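Local coordinates for protein V-type ATPase 116 kDa subunit (Meiothermus ruber, PDB 3RRK) that probably takes part in rotary proton transport by the V-ATPase, of whose subunit I, a homolog of subunit a, this chain is the cytoplasmic N-terminal domain, at residues I18-K23 / G283-A288. Numbering follows the deposited sequence.
Sequences IVAGPK and GKYGAA
Ala287 O receives the N-H of Gly21 at 2.7 Å in a fairly straight bond, the donor tilted 17° from the carbonyl plane, and the CA-H of Ala20 approaches the same oxygen from the neighbouring residue. The return bond, from Ala287 N to Gly21 O, is longer at 3.2 Å, and its donor stands above the carbonyl plane, 37° out of it. Together the two bonds make Gly21 and Ala287 an antiparallel hydrogen-bonded pair. One residue further, Ala20 and Ala288 form the non-hydrogen-bonded pair, where the CA-H of Ala288 makes a bent contact with Val19 O, 3.0 Å from its CA, and the two methyl groups lie on one face of the sheet, next to each other. Such pairing illustrates how distant parts of a chain can build one sheet: strands 15-21 and 287-293 are central in a four-stranded antiparallel sheet of what is probably the proximal lobe, although most of the intervening chain goes into long helices and a second, remote sheet. A Schellman motif at Gly283 ends helix 224-281, and the chain then runs extended through Tyr285 and bends at Gly286 into strand 287-293. With CG anti to its own carbonyl carbon (chi1 -69°), Tyr285 lays its ring obliquely by Ala20 CB, which lies 3.6 Å from CD2, while its CB rests near Gly21 O. Replacing this tyrosine with a glycine would probably take the ring carbons and CB away from the Ala20 methyl and allow the backbone between the helix end and the strand more freedom. Past the last bridge, Pro22 O lies 3.3 Å from the methyl of Ala287, which also touches Ala26 of helix 26-36. Lys23, its chain bent at chi2, runs alongside the Gly286 backbone, bringing CE to 3.4 Å from Gly286 O.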
ATOM      1  N   ILE A  18     -11.485 -26.496 -26.529  1.00 86.54           N
ATOM      2  CA  ILE A  18     -12.679 -26.400 -25.722  1.00 82.40           C
ATOM      3  C   ILE A  18     -12.918 -24.932 -25.458  1.00 82.01           C
ATOM      4  O   ILE A  18     -12.024 -24.222 -25.020  1.00 86.17           O
ATOM      5  CB  ILE A  18     -12.533 -27.172 -24.408  1.00 84.24           C
ATOM      6  CG1 ILE A  18     -12.091 -28.604 -24.692  1.00 85.17           C
ATOM      7  CG2 ILE A  18     -13.845 -27.188 -23.652  1.00 80.52           C
ATOM      8  CD1 ILE A  18     -11.006 -29.079 -23.764  1.00 93.86           C
ATOM      9  N   VAL A  19     -14.126 -24.476 -25.756  1.00 77.57           N
ATOM     10  CA  VAL A  19     -14.438 -23.070 -25.666  1.00 80.75           C
ATOM     11  C   VAL A  19     -15.743 -22.879 -24.928  1.00 80.33           C
ATOM     12  O   VAL A  19     -16.675 -23.657 -25.099  1.00 77.30           O
ATOM     13  CB  VAL A  19     -14.594 -22.464 -27.056  1.00 89.71           C
ATOM     14  CG1 VAL A  19     -14.734 -20.951 -26.953  1.00 97.34           C
ATOM     15  CG2 VAL A  19     -13.415 -22.839 -27.925  1.00 93.51           C
ATOM     16  N   ALA A  20     -15.813 -21.838 -24.107  1.00 76.74           N
ATOM     17  CA  ALA A  20     -17.047 -21.513 -23.420  1.00 76.69           C
ATOM     18  C   ALA A  20     -17.300 -20.006 -23.482  1.00 88.04           C
ATOM     19  O   ALA A  20     -16.368 -19.219 -23.639  1.00 92.96           O
ATOM     20  CB  ALA A  20     -17.009 -22.012 -21.978  1.00 72.30           C
ATOM     21  N   GLY A  21     -18.566 -19.614 -23.381  1.00 83.97           N
ATOM     22  CA  GLY A  21     -18.919 -18.212 -23.384  1.00 90.26           C
ATOM     23  C   GLY A  21     -20.326 -18.007 -22.874  1.00 97.20           C
ATOM     24  O   GLY A  21     -20.926 -18.907 -22.285  1.00 96.07           O
ATOM     25  N   PRO A  22     -20.860 -16.805 -23.085  1.00103.48           N
ATOM     26  CA  PRO A  22     -22.274 -16.573 -22.780  1.00106.40           C
ATOM     27  C   PRO A  22     -23.124 -17.338 -23.776  1.00102.35           C
ATOM     28  O   PRO A  22     -22.637 -17.648 -24.861  1.00102.19           O
ATOM     29  CB  PRO A  22     -22.437 -15.064 -22.994  1.00113.14           C
ATOM     30  CG  PRO A  22     -21.314 -14.683 -23.926  1.00114.83           C
ATOM     31  CD  PRO A  22     -20.179 -15.608 -23.610  1.00108.54           C
ATOM     32  N   LYS A  23     -24.361 -17.655 -23.415  1.00103.14           N
ATOM     33  CA  LYS A  23     -25.268 -18.291 -24.363  1.00103.82           C
ATOM     34  C   LYS A  23     -25.583 -17.366 -25.528  1.00 93.88           C
ATOM     35  O   LYS A  23     -25.797 -17.829 -26.641  1.00 93.38           O
ATOM     36  CB  LYS A  23     -26.560 -18.755 -23.688  1.00108.43           C
ATOM     37  CG  LYS A  23     -26.382 -19.998 -22.844  1.00113.95           C
ATOM     38  CD  LYS A  23     -27.628 -20.863 -22.856  1.00117.68           C
ATOM     39  CE  LYS A  23     -27.332 -22.233 -22.257  1.00122.55           C
ATOM     40  NZ  LYS A  23     -28.514 -23.137 -22.321  1.00123.75           N
ATOM     41  N   GLY A 283     -18.889 -25.121 -14.689  1.00 86.51           N
ATOM     42  CA  GLY A 283     -20.124 -24.795 -15.374  1.00 86.63           C
ATOM     43  C   GLY A 283     -20.483 -23.325 -15.272  1.00 90.96           C
ATOM     44  O   GLY A 283     -21.660 -22.961 -15.276  1.00 99.73           O
ATOM     45  N   LYS A 284     -19.470 -22.472 -15.189  1.00 89.49           N
ATOM     46  CA  LYS A 284     -19.690 -21.036 -15.042  1.00 93.21           C
ATOM     47  C   LYS A 284     -20.026 -20.405 -16.398  1.00 90.70           C
ATOM     48  O   LYS A 284     -20.166 -19.195 -16.516  1.00 84.66           O
ATOM     49  CB  LYS A 284     -18.465 -20.364 -14.380  1.00 97.91           C
ATOM     50  CG  LYS A 284     -18.593 -18.853 -14.124  1.00104.11           C
ATOM     51  CD  LYS A 284     -17.259 -18.221 -13.687  1.00109.85           C
ATOM     52  CE  LYS A 284     -17.298 -16.675 -13.650  1.00109.39           C
ATOM     53  NZ  LYS A 284     -17.178 -16.008 -14.988  1.00104.96           N
ATOM     54  N   TYR A 285     -20.167 -21.236 -17.421  1.00 99.30           N
ATOM     55  CA  TYR A 285     -20.581 -20.744 -18.729  1.00103.45           C
ATOM     56  C   TYR A 285     -21.734 -21.542 -19.342  1.00110.20           C
ATOM     57  O   TYR A 285     -21.781 -22.774 -19.247  1.00111.98           O
ATOM     58  CB  TYR A 285     -19.384 -20.700 -19.663  1.00100.68           C
ATOM     59  CG  TYR A 285     -18.411 -19.634 -19.265  1.00100.45           C
ATOM     60  CD1 TYR A 285     -18.843 -18.337 -19.042  1.00101.93           C
ATOM     61  CD2 TYR A 285     -17.070 -19.920 -19.086  1.00104.85           C
ATOM     62  CE1 TYR A 285     -17.962 -17.341 -18.673  1.00102.84           C
ATOM     63  CE2 TYR A 285     -16.173 -18.931 -18.710  1.00106.52           C
ATOM     64  CZ  TYR A 285     -16.626 -17.641 -18.508  1.00105.82           C
ATOM     65  OH  TYR A 285     -15.746 -16.647 -18.134  1.00106.59           O
ATOM     66  N   GLY A 286     -22.665 -20.825 -19.968  1.00113.00           N
ATOM     67  CA  GLY A 286     -23.841 -21.440 -20.559  1.00114.78           C
ATOM     68  C   GLY A 286     -23.574 -22.111 -21.896  1.00115.05           C
ATOM     69  O   GLY A 286     -24.071 -23.207 -22.168  1.00119.86           O
ATOM     70  N   ALA A 287     -22.788 -21.453 -22.738  1.00107.44           N
ATOM     71  CA  ALA A 287     -22.452 -22.010 -24.040  1.00103.32           C
ATOM     72  C   ALA A 287     -21.014 -22.528 -24.054  1.00 95.28           C
ATOM     73  O   ALA A 287     -20.089 -21.823 -23.644  1.00 88.32           O
ATOM     74  CB  ALA A 287     -22.664 -20.970 -25.134  1.00103.51           C
ATOM     75  N   ALA A 288     -20.841 -23.760 -24.531  1.00 88.32           N
ATOM     76  CA  ALA A 288     -19.528 -24.393 -24.628  1.00 81.26           C
ATOM     77  C   ALA A 288     -19.407 -25.333 -25.830  1.00 78.65           C
ATOM     78  O   ALA A 288     -20.267 -26.184 -26.054  1.00 81.51           O
ATOM     79  CB  ALA A 288     -19.224 -25.146 -23.354  1.00 89.34           C
TER